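Odorant-binding protein 2a (Homo sapiens, PDB 4RUN) binds and transports small hydrophobic volatile molecules, with a higher affinity for aldehydes and large fatty acids. Local coordinates at residues 30-36 with 143-149; 61-65 with 76-80. The protein carries 2 engineered substitutions. The contacts are given in a common frame with arbitrary orientation. Residue numbers count along the deposited sequence, not the author numbering.

Contact 1 (30-36 with 143-149)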
loop_
_atom_site.group_PDB
_atom_site.type_symbol
_atom_site.label_atom_id
_atom_site.label_comp_id
_atom_site.label_asym_id
_atom_site.label_seq_id
_atom_site.Cartn_x
_atom_site.Cartn_y
_atom_site.Cartn_z
ATOM N N ARG A 30 2.141 -12.911 2.665
ATOM C CA ARG A 30 2.919 -11.751 2.233
ATOM C C ARG A 30 3.313 -11.750 0.754
ATOM O O ARG A 30 3.831 -12.744 0.264
ATOM C CB ARG A 30 4.219 -11.682 2.998
ATOM C CG ARG A 30 4.044 -11.591 4.492
ATOM C CD ARG A 30 5.371 -11.451 5.174
ATOM N NE ARG A 30 5.188 -11.274 6.605
ATOM C CZ ARG A 30 6.133 -10.828 7.422
ATOM N NH1 ARG A 30 7.345 -10.523 6.953
ATOM N NH2 ARG A 30 5.857 -10.685 8.704
ATOM N N PRO A 31 3.104 -10.625 0.056
ATOM C CA PRO A 31 3.619 -10.430 -1.282
ATOM C C PRO A 31 5.135 -10.648 -1.389
ATOM O O PRO A 31 5.883 -10.047 -0.633
ATOM C CB PRO A 31 3.287 -8.968 -1.562
ATOM C CG PRO A 31 2.103 -8.671 -0.712
ATOM C CD PRO A 31 2.297 -9.483 0.507
ATOM N N ARG A 32 5.565 -11.527 -2.293
ATOM C CA ARG A 32 6.976 -11.738 -2.570
ATOM C C ARG A 32 7.425 -10.688 -3.542
ATOM O O ARG A 32 8.529 -10.174 -3.437
ATOM C CB ARG A 32 7.237 -13.084 -3.241
ATOM C CG ARG A 32 7.049 -14.302 -2.360
ATOM C CD ARG A 32 7.142 -15.578 -3.192
ATOM N NE ARG A 32 8.281 -15.565 -4.129
ATOM C CZ ARG A 32 8.219 -15.748 -5.459
ATOM N NH1 ARG A 32 7.068 -15.973 -6.083
ATOM N NH2 ARG A 32 9.331 -15.707 -6.186
ATOM N N LYS A 33 6.578 -10.425 -4.528
ATOM C CA LYS A 33 6.882 -9.507 -5.606
ATOM C C LYS A 33 5.697 -8.598 -5.752
ATOM O O LYS A 33 4.654 -8.877 -5.212
ATOM C CB LYS A 33 7.128 -10.267 -6.907
ATOM C CG LYS A 33 8.207 -11.337 -6.779
ATOM C CD LYS A 33 8.398 -12.142 -8.056
ATOM C CE LYS A 33 9.802 -12.723 -8.121
ATOM N NZ LYS A 33 10.021 -13.515 -9.359
ATOM N N VAL A 34 5.865 -7.504 -6.477
ATOM C CA VAL A 34 4.799 -6.531 -6.661
ATOM C C VAL A 34 5.086 -5.651 -7.877
ATOM O O VAL A 34 6.224 -5.259 -8.109
ATOM C CB VAL A 34 4.627 -5.662 -5.395
ATOM C CG1 VAL A 34 5.832 -4.751 -5.201
ATOM C CG2 VAL A 34 3.340 -4.850 -5.473
ATOM N N SER A 35 4.050 -5.359 -8.656
ATOM C CA SER A 35 4.174 -4.513 -9.836
ATOM C C SER A 35 4.049 -3.050 -9.443
ATOM O O SER A 35 3.772 -2.750 -8.285
ATOM C CB SER A 35 3.076 -4.877 -10.833
ATOM O OG SER A 35 1.794 -4.498 -10.348
ATOM N N PRO A 36 4.250 -2.125 -10.404
ATOM C CA PRO A 36 3.855 -0.736 -10.162
ATOM C C PRO A 36 2.349 -0.616 -9.996
ATOM O O PRO A 36 1.605 -1.428 -10.540
ATOM C CB PRO A 36 4.297 -0.001 -11.436
ATOM C CG PRO A 36 5.350 -0.865 -12.034
ATOM C CD PRO A 36 4.951 -2.268 -11.693
ATOM N N PHE A 143 8.856 -5.702 5.658
ATOM C CA PHE A 143 9.438 -6.523 4.612
ATOM C C PHE A 143 9.320 -5.738 3.305
ATOM O O PHE A 143 8.512 -4.804 3.183
ATOM C CB PHE A 143 8.763 -7.912 4.595
ATOM C CG PHE A 143 7.318 -7.898 4.182
ATOM C CD1 PHE A 143 6.312 -7.739 5.127
ATOM C CD2 PHE A 143 6.957 -8.081 2.850
ATOM C CE1 PHE A 143 4.977 -7.745 4.741
ATOM C CE2 PHE A 143 5.623 -8.089 2.457
ATOM C CZ PHE A 143 4.631 -7.926 3.402
ATOM N N MET A 144 10.173 -6.080 2.351
ATOM C CA MET A 144 10.309 -5.294 1.138
ATOM C C MET A 144 10.171 -6.171 -0.080
ATOM O O MET A 144 11.119 -6.840 -0.501
ATOM C CB MET A 144 11.654 -4.585 1.142
ATOM C CG MET A 144 11.850 -3.725 2.379
ATOM S SD MET A 144 13.602 -3.506 2.635
ATOM C CE MET A 144 14.031 -2.605 1.145
ATOM N N PRO A 145 8.977 -6.177 -0.665
ATOM C CA PRO A 145 8.832 -7.111 -1.773
ATOM C C PRO A 145 9.618 -6.695 -3.005
ATOM O O PRO A 145 9.985 -5.535 -3.143
ATOM C CB PRO A 145 7.329 -7.116 -2.039
ATOM C CG PRO A 145 6.833 -5.828 -1.498
ATOM C CD PRO A 145 7.731 -5.465 -0.348
ATOM N N LEU A 146 9.924 -7.658 -3.859
ATOM C CA LEU A 146 10.665 -7.403 -5.084
ATOM C C LEU A 146 9.797 -6.605 -6.028
ATOM O O LEU A 146 8.633 -6.945 -6.220
ATOM C CB LEU A 146 11.044 -8.716 -5.726
ATOM C CG LEU A 146 12.264 -9.395 -5.119
ATOM C CD1 LEU A 146 12.431 -10.748 -5.812
ATOM C CD2 LEU A 146 13.512 -8.517 -5.221
ATOM N N GLN A 147 10.336 -5.519 -6.582
ATOM C CA GLN A 147 9.580 -4.717 -7.536
ATOM C C GLN A 147 9.752 -5.304 -8.921
ATOM O O GLN A 147 10.870 -5.580 -9.338
ATOM C CB GLN A 147 10.018 -3.263 -7.518
ATOM C CG GLN A 147 8.917 -2.330 -8.035
ATOM C CD GLN A 147 8.057 -1.769 -6.920
ATOM O OE1 GLN A 147 6.816 -1.826 -6.968
ATOM N NE2 GLN A 147 8.712 -1.203 -5.904
ATOM N N THR A 148 8.640 -5.506 -9.618
ATOM C CA THR A 148 8.646 -6.209 -10.893
ATOM C C THR A 148 7.639 -5.590 -11.841
ATOM O O THR A 148 6.909 -4.685 -11.470
ATOM C CB THR A 148 8.257 -7.691 -10.716
ATOM O OG1 THR A 148 6.939 -7.770 -10.155
ATOM C CG2 THR A 148 9.248 -8.413 -9.810
ATOM N N GLY A 149 7.619 -6.085 -13.074
ATOM C CA GLY A 149 6.513 -5.839 -13.979
ATOM C C GLY A 149 5.355 -6.719 -13.537
ATOM O O GLY A 149 5.448 -7.433 -12.530
#

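Contact 2 (61-65 with 76-80). With FLC (citrate anion), chain C.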
loop_
_atom_site.group_PDB
_atom_site.type_symbol
_atom_site.label_atom_id
_atom_site.label_comp_id
_atom_site.label_asym_id
_atom_site.label_seq_id
_atom_site.Cartn_x
_atom_site.Cartn_y
_atom_site.Cartn_z
ATOM N N GLN A 61 -4.060 -10.491 -9.127
ATOM C CA GLN A 61 -4.426 -9.266 -9.794
ATOM C C GLN A 61 -5.422 -8.516 -8.945
ATOM O O GLN A 61 -6.356 -9.120 -8.425
ATOM C CB GLN A 61 -5.100 -9.658 -11.101
ATOM C CG GLN A 61 -5.261 -8.537 -12.101
ATOM C CD GLN A 61 -4.861 -8.969 -13.495
ATOM O OE1 GLN A 61 -5.189 -10.072 -13.934
ATOM N NE2 GLN A 61 -4.135 -8.105 -14.195
ATOM N N LYS A 62 -5.227 -7.205 -8.818
ATOM C CA LYS A 62 -6.096 -6.360 -8.014
ATOM C C LYS A 62 -6.493 -5.140 -8.820
ATOM O O LYS A 62 -5.746 -4.665 -9.669
ATOM C CB LYS A 62 -5.389 -5.919 -6.736
ATOM C CG LYS A 62 -5.199 -7.020 -5.706
ATOM C CD LYS A 62 -6.494 -7.345 -4.975
ATOM C CE LYS A 62 -6.417 -8.700 -4.287
ATOM N NZ LYS A 62 -7.705 -9.096 -3.650
ATOM N N LYS A 63 -7.692 -4.651 -8.547
ATOM C CA LYS A 63 -8.249 -3.489 -9.219
ATOM C C LYS A 63 -9.246 -2.923 -8.236
ATOM O O LYS A 63 -10.332 -3.469 -8.064
ATOM C CB LYS A 63 -8.929 -3.884 -10.529
ATOM C CG LYS A 63 -9.564 -2.739 -11.310
ATOM C CD LYS A 63 -9.945 -3.206 -12.706
ATOM C CE LYS A 63 -10.629 -2.110 -13.502
ATOM N NZ LYS A 63 -10.986 -2.542 -14.884
ATOM N N ILE A 64 -8.859 -1.843 -7.573
ATOM C CA ILE A 64 -9.573 -1.391 -6.398
ATOM C C ILE A 64 -10.201 -0.039 -6.619
ATOM O O ILE A 64 -9.510 0.939 -6.854
ATOM C CB ILE A 64 -8.638 -1.293 -5.191
ATOM C CG1 ILE A 64 -8.014 -2.657 -4.922
ATOM C CG2 ILE A 64 -9.402 -0.787 -3.967
ATOM C CD1 ILE A 64 -7.015 -2.659 -3.788
ATOM N N LEU A 65 -11.522 -0.005 -6.513
ATOM C CA LEU A 65 -12.258 1.231 -6.483
ATOM C C LEU A 65 -12.040 1.897 -5.127
ATOM O O LEU A 65 -12.346 1.307 -4.085
ATOM C CB LEU A 65 -13.735 0.934 -6.719
ATOM C CG LEU A 65 -14.718 2.100 -6.682
ATOM C CD1 LEU A 65 -14.262 3.240 -7.578
ATOM C CD2 LEU A 65 -16.110 1.621 -7.061
ATOM N N SER A 76 -12.049 5.140 0.816
ATOM C CA SER A 76 -12.674 3.895 1.237
ATOM C C SER A 76 -12.807 2.949 0.053
ATOM O O SER A 76 -12.921 3.389 -1.094
ATOM C CB SER A 76 -14.043 4.171 1.868
ATOM O OG SER A 76 -14.908 4.802 0.958
ATOM N N ALA A 77 -12.805 1.651 0.339
ATOM C CA ALA A 77 -12.904 0.633 -0.702
ATOM C C ALA A 77 -13.741 -0.530 -0.221
ATOM O O ALA A 77 -13.909 -0.721 0.984
ATOM C CB ALA A 77 -11.526 0.153 -1.102
ATOM N N TYR A 78 -14.262 -1.298 -1.181
ATOM C CA TYR A 78 -15.115 -2.443 -0.910
ATOM C C TYR A 78 -16.282 -2.043 -0.002
ATOM O O TYR A 78 -16.486 -2.634 1.057
ATOM C CB TYR A 78 -14.305 -3.581 -0.277
ATOM C CG TYR A 78 -12.986 -3.909 -0.968
ATOM C CD1 TYR A 78 -12.954 -4.581 -2.182
ATOM C CD2 TYR A 78 -11.771 -3.583 -0.378
ATOM C CE1 TYR A 78 -11.747 -4.899 -2.797
ATOM C CE2 TYR A 78 -10.562 -3.900 -0.982
ATOM C CZ TYR A 78 -10.554 -4.555 -2.191
ATOM O OH TYR A 78 -9.347 -4.866 -2.787
ATOM N N GLY A 79 -17.032 -1.026 -0.419
ATOM C CA GLY A 79 -18.210 -0.569 0.308
ATOM C C GLY A 79 -17.942 0.033 1.676
ATOM O O GLY A 79 -18.852 0.113 2.496
ATOM N N GLY A 80 -16.710 0.465 1.935
ATOM C CA GLY A 80 -16.336 0.980 3.258
ATOM C C GLY A 80 -15.838 -0.083 4.226
ATOM O O GLY A 80 -15.630 0.189 5.407
HETATM C CAC FLC C . -6.127 -6.253 -0.744
HETATM C CA FLC C . -5.280 -6.759 0.416
HETATM C CB FLC C . -5.554 -8.214 0.809
HETATM C CBC FLC C . -4.777 -8.543 2.076
HETATM C CG FLC C . -7.030 -8.446 1.146
HETATM C CGC FLC C . -7.941 -9.012 0.062
HETATM O OA1 FLC C . -7.001 -5.373 -0.547
HETATM O OA2 FLC C . -5.916 -6.726 -1.881
HETATM O OB1 FLC C . -5.161 -8.061 3.173
HETATM O OB2 FLC C . -3.785 -9.306 2.008
HETATM O OG1 FLC C . -8.110 -10.260 -0.003
HETATM O OG2 FLC C . -8.538 -8.197 -0.688
HETATM O OHB FLC C . -5.139 -9.106 -0.238
#

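Contact 1 (30-36 with 143-149)
Three backbone hydrogen bonds join 30-36 to 143-149 as a short parallel ladder. Leu-146 N donates to Arg-32 O at 2.9 Å, Val-34 N to Leu-146 O at 2.8 Å, and Thr-148 N to Val-34 O at 2.9 Å. Leu-146 and Val-34 thus each use both N and O, as expected of parallel pairing. Two acceptors also receive CA-H...O contacts: Leu-146 O from Lys-33 CA at 3.2 Å and Val-34 O from Gln-147 CA at 3.4 Å. Thr-148 O, which takes no hydrogen bond from 30-36, is approached by Ser-35 CA at 3.2 Å. Pro-145 lies out of the bonding register and costs no bond; Pro-36, without an amide hydrogen, stands where the next donor would be and ends the ladder, its CD 3.1 Å from Thr-148 O.

Val-34 CG1 lies 4.0 Å from Pro-145 CG on the face that also carries Gln-147, while Lys-33 and Leu-146 share the other face. Further along, Arg-30 CD lies 3.8 Å from the centroid of the Phe-143 ring in a CH-pi contact, and Pro-31 CD reaches Phe-143 CZ at 4.0 Å.

Several polar side chains find partners beyond this ladder: Arg-32 NH1 bonds to Glu-56 O, Gln-147 NE2 to Val-16 O, and Ser-35 OG is hydrogen-bonded with Thr-52 N. Thr-148 OG1 turns back to Gly-149 O, 2.8 Å away.

The segment 146-147, which follows helix 122-134, adds a parallel strand to 33-41 of the lipocalin barrel. Strand 47-55 pairs antiparallel with 33-41 through Met-54 and Thr-52, and strand 12-21 lies against Pro-31, Pro-36 and Phe-143.

Contact 2 (61-65 with 76-80)
Tyr-78 reaches across to Ile-64, its OH 3.3 Å from Ile-64 CG1 and its CZ 4.2 Å from the same carbon. A long aromatic side chain suits this place, because it spans the space between the strands and still carries a polar tip; its ring also makes a cation-pi contact with Arg-81. Beside it the small Ala-77 lets the backbones come near: its CB lies 3.7 Å from Ile-64 CG2 and 3.3 Å from Leu-65 O. That carbonyl also receives a CA-H...O contact from Ala-77 CA at 3.5 Å, but no hydrogen bond links the two segments, so strands 58-66 and 74-77 are not paired here.

A citrate anion, probably from the crystallisation liquor, lies beside the polar ends. Lys-62 NZ donates to its OG2 at 3.2 Å and Tyr-78 OH to its OA1 at 3.3 Å; Lys-82 and Arg-55 bind it too. The chemistry is therefore divided: the contact between the segments is largely apolar, without hydrogen bonds, whereas Lys-62, Lys-82, Arg-55 and the Tyr-78 hydroxyl make a basic patch that holds an anion in this crystal.

Contacts 1 and 2 belong to the same curled sheet of the lipocalin barrel, their centres 19 Å apart and their nearest atoms about 8 Å apart, without touching. Strand 47-55 bridges them, pairing antiparallel with 33-41 from contact 1 and with 58-66 from contact 2. In sequence the order is 30-36, 61-65, 76-80, 143-149, so both segments of contact 2 fall between those of contact 1. Contact 1 joins distant parts of the chain by bringing the tail after helix 122-134 back to the barrel, whereas contact 2 brings together strands close in sequence. Contact 1 thus adds the C-terminal segment by hydrogen bonds, whereas at contact 2 the wall is bridged largely by side chains.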